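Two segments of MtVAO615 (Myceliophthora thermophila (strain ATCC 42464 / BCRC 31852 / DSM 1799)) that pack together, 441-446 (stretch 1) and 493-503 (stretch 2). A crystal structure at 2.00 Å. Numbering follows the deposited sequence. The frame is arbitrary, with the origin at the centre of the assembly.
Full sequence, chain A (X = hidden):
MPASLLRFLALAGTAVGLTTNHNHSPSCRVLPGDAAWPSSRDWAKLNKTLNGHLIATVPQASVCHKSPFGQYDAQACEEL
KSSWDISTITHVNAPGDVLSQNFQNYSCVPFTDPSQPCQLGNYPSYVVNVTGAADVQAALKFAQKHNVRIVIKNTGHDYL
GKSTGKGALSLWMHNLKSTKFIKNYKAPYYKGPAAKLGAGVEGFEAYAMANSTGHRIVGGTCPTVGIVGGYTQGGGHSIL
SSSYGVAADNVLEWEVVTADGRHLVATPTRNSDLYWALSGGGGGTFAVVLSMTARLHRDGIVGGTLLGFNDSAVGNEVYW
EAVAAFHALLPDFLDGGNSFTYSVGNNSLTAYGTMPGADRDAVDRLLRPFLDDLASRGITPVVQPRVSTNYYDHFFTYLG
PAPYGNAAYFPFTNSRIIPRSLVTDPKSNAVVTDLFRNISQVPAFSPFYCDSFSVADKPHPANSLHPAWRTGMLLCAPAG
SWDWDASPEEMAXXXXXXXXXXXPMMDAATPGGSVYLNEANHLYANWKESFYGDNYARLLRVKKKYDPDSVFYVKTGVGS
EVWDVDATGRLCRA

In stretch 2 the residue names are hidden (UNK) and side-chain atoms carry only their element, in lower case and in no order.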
# COMPACT_ATOMS: atom_id res chain seq x y z
N GLN A 441 -22.46 -10.44 -0.86
CA GLN A 441 -23.47 -10.59 -1.92
C GLN A 441 -23.04 -9.89 -3.22
O GLN A 441 -23.70 -10.05 -4.27
CB GLN A 441 -24.87 -10.08 -1.49
CG GLN A 441 -25.42 -10.62 -0.16
CD GLN A 441 -25.18 -12.10 0.04
OE1 GLN A 441 -25.65 -12.93 -0.74
NE2 GLN A 441 -24.45 -12.44 1.09
N VAL A 442 -21.95 -9.13 -3.13
CA VAL A 442 -21.42 -8.37 -4.25
C VAL A 442 -20.26 -9.20 -4.84
O VAL A 442 -19.15 -9.18 -4.30
CB VAL A 442 -20.97 -6.94 -3.81
CG1 VAL A 442 -20.71 -6.05 -5.02
CG2 VAL A 442 -22.01 -6.28 -2.91
N PRO A 443 -20.51 -9.94 -5.95
CA PRO A 443 -19.54 -10.97 -6.42
C PRO A 443 -18.16 -10.46 -6.86
O PRO A 443 -17.16 -11.20 -6.75
CB PRO A 443 -20.29 -11.66 -7.58
CG PRO A 443 -21.72 -11.29 -7.38
CD PRO A 443 -21.69 -9.90 -6.83
N ALA A 444 -18.09 -9.22 -7.35
CA ALA A 444 -16.79 -8.61 -7.67
C ALA A 444 -15.93 -8.22 -6.43
O ALA A 444 -14.72 -8.01 -6.54
CB ALA A 444 -16.99 -7.41 -8.58
N PHE A 445 -16.56 -8.16 -5.26
CA PHE A 445 -15.90 -7.70 -4.03
C PHE A 445 -15.83 -8.77 -2.94
O PHE A 445 -15.39 -8.49 -1.81
CB PHE A 445 -16.60 -6.44 -3.52
CG PHE A 445 -16.41 -5.23 -4.39
CD1 PHE A 445 -17.18 -5.03 -5.54
CD2 PHE A 445 -15.47 -4.26 -4.06
CE1 PHE A 445 -17.01 -3.91 -6.34
CE2 PHE A 445 -15.30 -3.12 -4.85
CZ PHE A 445 -16.06 -2.95 -5.99
N SER A 446 -16.23 -10.00 -3.29
CA SER A 446 -16.25 -11.14 -2.38
C SER A 446 -15.44 -12.31 -2.99
O SER A 446 -15.51 -12.49 -4.19
CB SER A 446 -17.69 -11.56 -2.10
OG SER A 446 -17.78 -12.76 -1.34
N UNK A 493 -18.17 2.26 -13.94
CA UNK A 493 -19.30 2.09 -13.04
C UNK A 493 -18.89 1.34 -11.77
O UNK A 493 -19.36 1.69 -10.69
c UNK A 493 -20.45 1.39 -13.74
N UNK A 494 -18.01 0.34 -11.90
CA UNK A 494 -17.47 -0.37 -10.73
C UNK A 494 -16.64 0.56 -9.81
O UNK A 494 -16.73 0.52 -8.55
n UNK A 494 -16.81 -4.76 -11.02
n UNK A 494 -15.36 -6.42 -11.77
c UNK A 494 -15.77 -3.88 -10.51
c UNK A 494 -16.68 -1.61 -11.16
c UNK A 494 -16.59 -5.94 -11.61
n UNK A 494 -17.63 -6.64 -12.04
c UNK A 494 -16.34 -2.56 -10.02
N UNK A 495 -15.84 1.42 -10.47
CA UNK A 495 -15.10 2.50 -9.82
C UNK A 495 -16.02 3.41 -8.98
O UNK A 495 -15.76 3.62 -7.77
o UNK A 495 -12.47 3.34 -9.37
o UNK A 495 -12.52 4.84 -11.00
c UNK A 495 -14.32 3.29 -10.89
c UNK A 495 -13.02 3.87 -10.37
N UNK A 496 -17.09 3.94 -9.59
CA UNK A 496 -18.03 4.81 -8.88
C UNK A 496 -18.84 4.07 -7.81
O UNK A 496 -19.09 4.63 -6.72
c UNK A 496 -18.22 6.60 -10.71
c UNK A 496 -19.17 7.34 -11.65
c UNK A 496 -18.95 5.59 -9.82
c UNK A 496 -19.89 5.85 -13.53
n UNK A 496 -20.09 6.42 -12.33
n UNK A 496 -20.81 5.03 -14.01
n UNK A 496 -18.80 6.09 -14.24
N UNK A 497 -19.24 2.83 -8.10
CA UNK A 497 -19.84 1.96 -7.09
C UNK A 497 -18.96 1.86 -5.83
O UNK A 497 -19.46 2.01 -4.71
c UNK A 497 -21.79 -0.40 -5.93
c UNK A 497 -19.89 -2.24 -5.04
c UNK A 497 -21.13 -2.19 -4.45
c UNK A 497 -20.15 0.56 -7.63
c UNK A 497 -20.52 -0.42 -6.52
c UNK A 497 -19.58 -1.35 -6.05
o UNK A 497 -21.41 -3.08 -3.43
c UNK A 497 -22.11 -1.28 -4.89
N UNK A 498 -17.66 1.60 -6.01
CA UNK A 498 -16.79 1.41 -4.85
C UNK A 498 -16.73 2.68 -3.98
O UNK A 498 -16.95 2.61 -2.78
c UNK A 498 -15.40 0.96 -5.27
N UNK A 499 -16.50 3.83 -4.63
CA UNK A 499 -16.34 5.13 -3.98
C UNK A 499 -17.60 5.65 -3.30
O UNK A 499 -17.53 6.14 -2.18
c UNK A 499 -15.83 6.15 -4.97
N UNK A 500 -18.75 5.56 -3.97
CA UNK A 500 -19.93 6.28 -3.52
C UNK A 500 -21.05 5.41 -2.95
O UNK A 500 -21.99 5.94 -2.36
c UNK A 500 -20.75 7.55 -7.05
o UNK A 500 -21.40 7.33 -8.08
o UNK A 500 -19.86 8.42 -7.00
c UNK A 500 -20.40 7.30 -4.57
c UNK A 500 -21.06 6.73 -5.81
N UNK A 501 -20.90 4.10 -3.06
CA UNK A 501 -21.86 3.15 -2.52
C UNK A 501 -21.21 2.21 -1.53
O UNK A 501 -21.63 2.17 -0.37
c UNK A 501 -23.68 1.42 -3.05
o UNK A 501 -23.32 3.32 -4.46
c UNK A 501 -22.64 2.38 -3.63
N UNK A 502 -20.21 1.45 -1.96
CA UNK A 502 -19.63 0.44 -1.08
C UNK A 502 -18.87 1.05 0.12
O UNK A 502 -19.11 0.66 1.28
c UNK A 502 -19.21 -2.56 -0.29
c UNK A 502 -18.78 -0.58 -1.84
c UNK A 502 -17.27 -2.57 -1.83
c UNK A 502 -18.17 -1.70 -0.99
N UNK A 503 -17.97 2.01 -0.14
CA UNK A 503 -17.23 2.65 0.95
C UNK A 503 -18.14 3.36 1.98
O UNK A 503 -17.97 3.10 3.17
c UNK A 503 -14.35 3.01 2.21
c UNK A 503 -15.17 4.09 1.54
o UNK A 503 -13.46 2.44 1.60
n UNK A 503 -14.64 2.73 3.49
c UNK A 503 -16.09 3.56 0.44

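Position 493 has one side-chain carbon. It lies out of reach of stretch 1. It is Ala493, and its backbone O accepts a hydrogen bond from N of position 497 at 2.8 Å.

Position 494 has three carbons and a nitrogen in a chain, then a carbon carrying two more nitrogens. That end group is a guanidinium. Its central carbon lies 3.4 Å from Ala444 CB, and a carbon of the chain lies 4.0 Å from Phe445 CE1. This is Arg494. Ala444 CB sits over one face of the guanidinium, so the contact is packing and not a hydrogen bond. Arg494 NH1 is hydrogen-bonded elsewhere in the structure.

Position 495 has two carbons, the second carrying two oxygens. Its CA-to-CB bond points away from stretch 1. The atoms fit a carboxylate on a short stem, and the residue is Asp495. Both carboxylate oxygens are hydrogen-bonded elsewhere in the structure.

Position 496 repeats the pattern of three carbons, a nitrogen and a carbon with two nitrogens. It does not reach stretch 1. It is Arg496, an exposed residue that touches a crystal neighbour.

Position 497 has one carbon and then a six-carbon ring bearing one oxygen. That oxygen is 3.3 Å from Val442 CG2. A ring carbon is 3.6 Å from Phe445 CE1. The residue is Tyr497. The same ring atom, Tyr497 CE2, lies 3.9 Å from Val442 CG1.

Position 498 has a single carbon, CB, 4.0 Å from Phe445 CZ. It is Ala498. Its CA-to-CB bond points sideways, and this small side chain still touches the phenylalanine ring.

Position 499 also has one carbon, but it is far from stretch 1. It is Ala499, buried in the structure.

Position 500 has three carbons, the third carrying two oxygens. It is Glu500, exposed and out of reach.

Position 501 has one carbon carrying an oxygen and a carbon. This branching at CB gives Thr501. It makes no contact with stretch 1.

Position 502 has four carbons, forked at the second. One terminal carbon is 3.3 Å from Phe445 CD2. This is Leu502, with chi1 t and chi2 p. A wider pi-type turn spans 498-502, and N of Leu502 bonds to O of Tyr497 at 2.9 Å.

Position 503 has three carbons, the third carrying one oxygen and one nitrogen. It is Gln503. Both amide atoms are hydrogen-bonded elsewhere in the structure.

The contact is a loop packed against a helix. A type I turn runs from Val442 to Phe445, with Phe445 N bonded to Val442 O at 2.9 Å. Val442, Ala444 and Phe445 all point toward the helix. Phe445 is central: it touches Arg494, Tyr497, Ala498 and Leu502. The edge of Tyr497 meets its face in an offset edge-to-face pair, with planes at 63° and centroids of the Phe445 and Tyr497 rings 5.4 Å apart. No hydrogen bond crosses between the stretches. Side-chain packing makes the contact, burying 311 Å² in total.

Stretch 2 493-503: ARDRYAAETLQ
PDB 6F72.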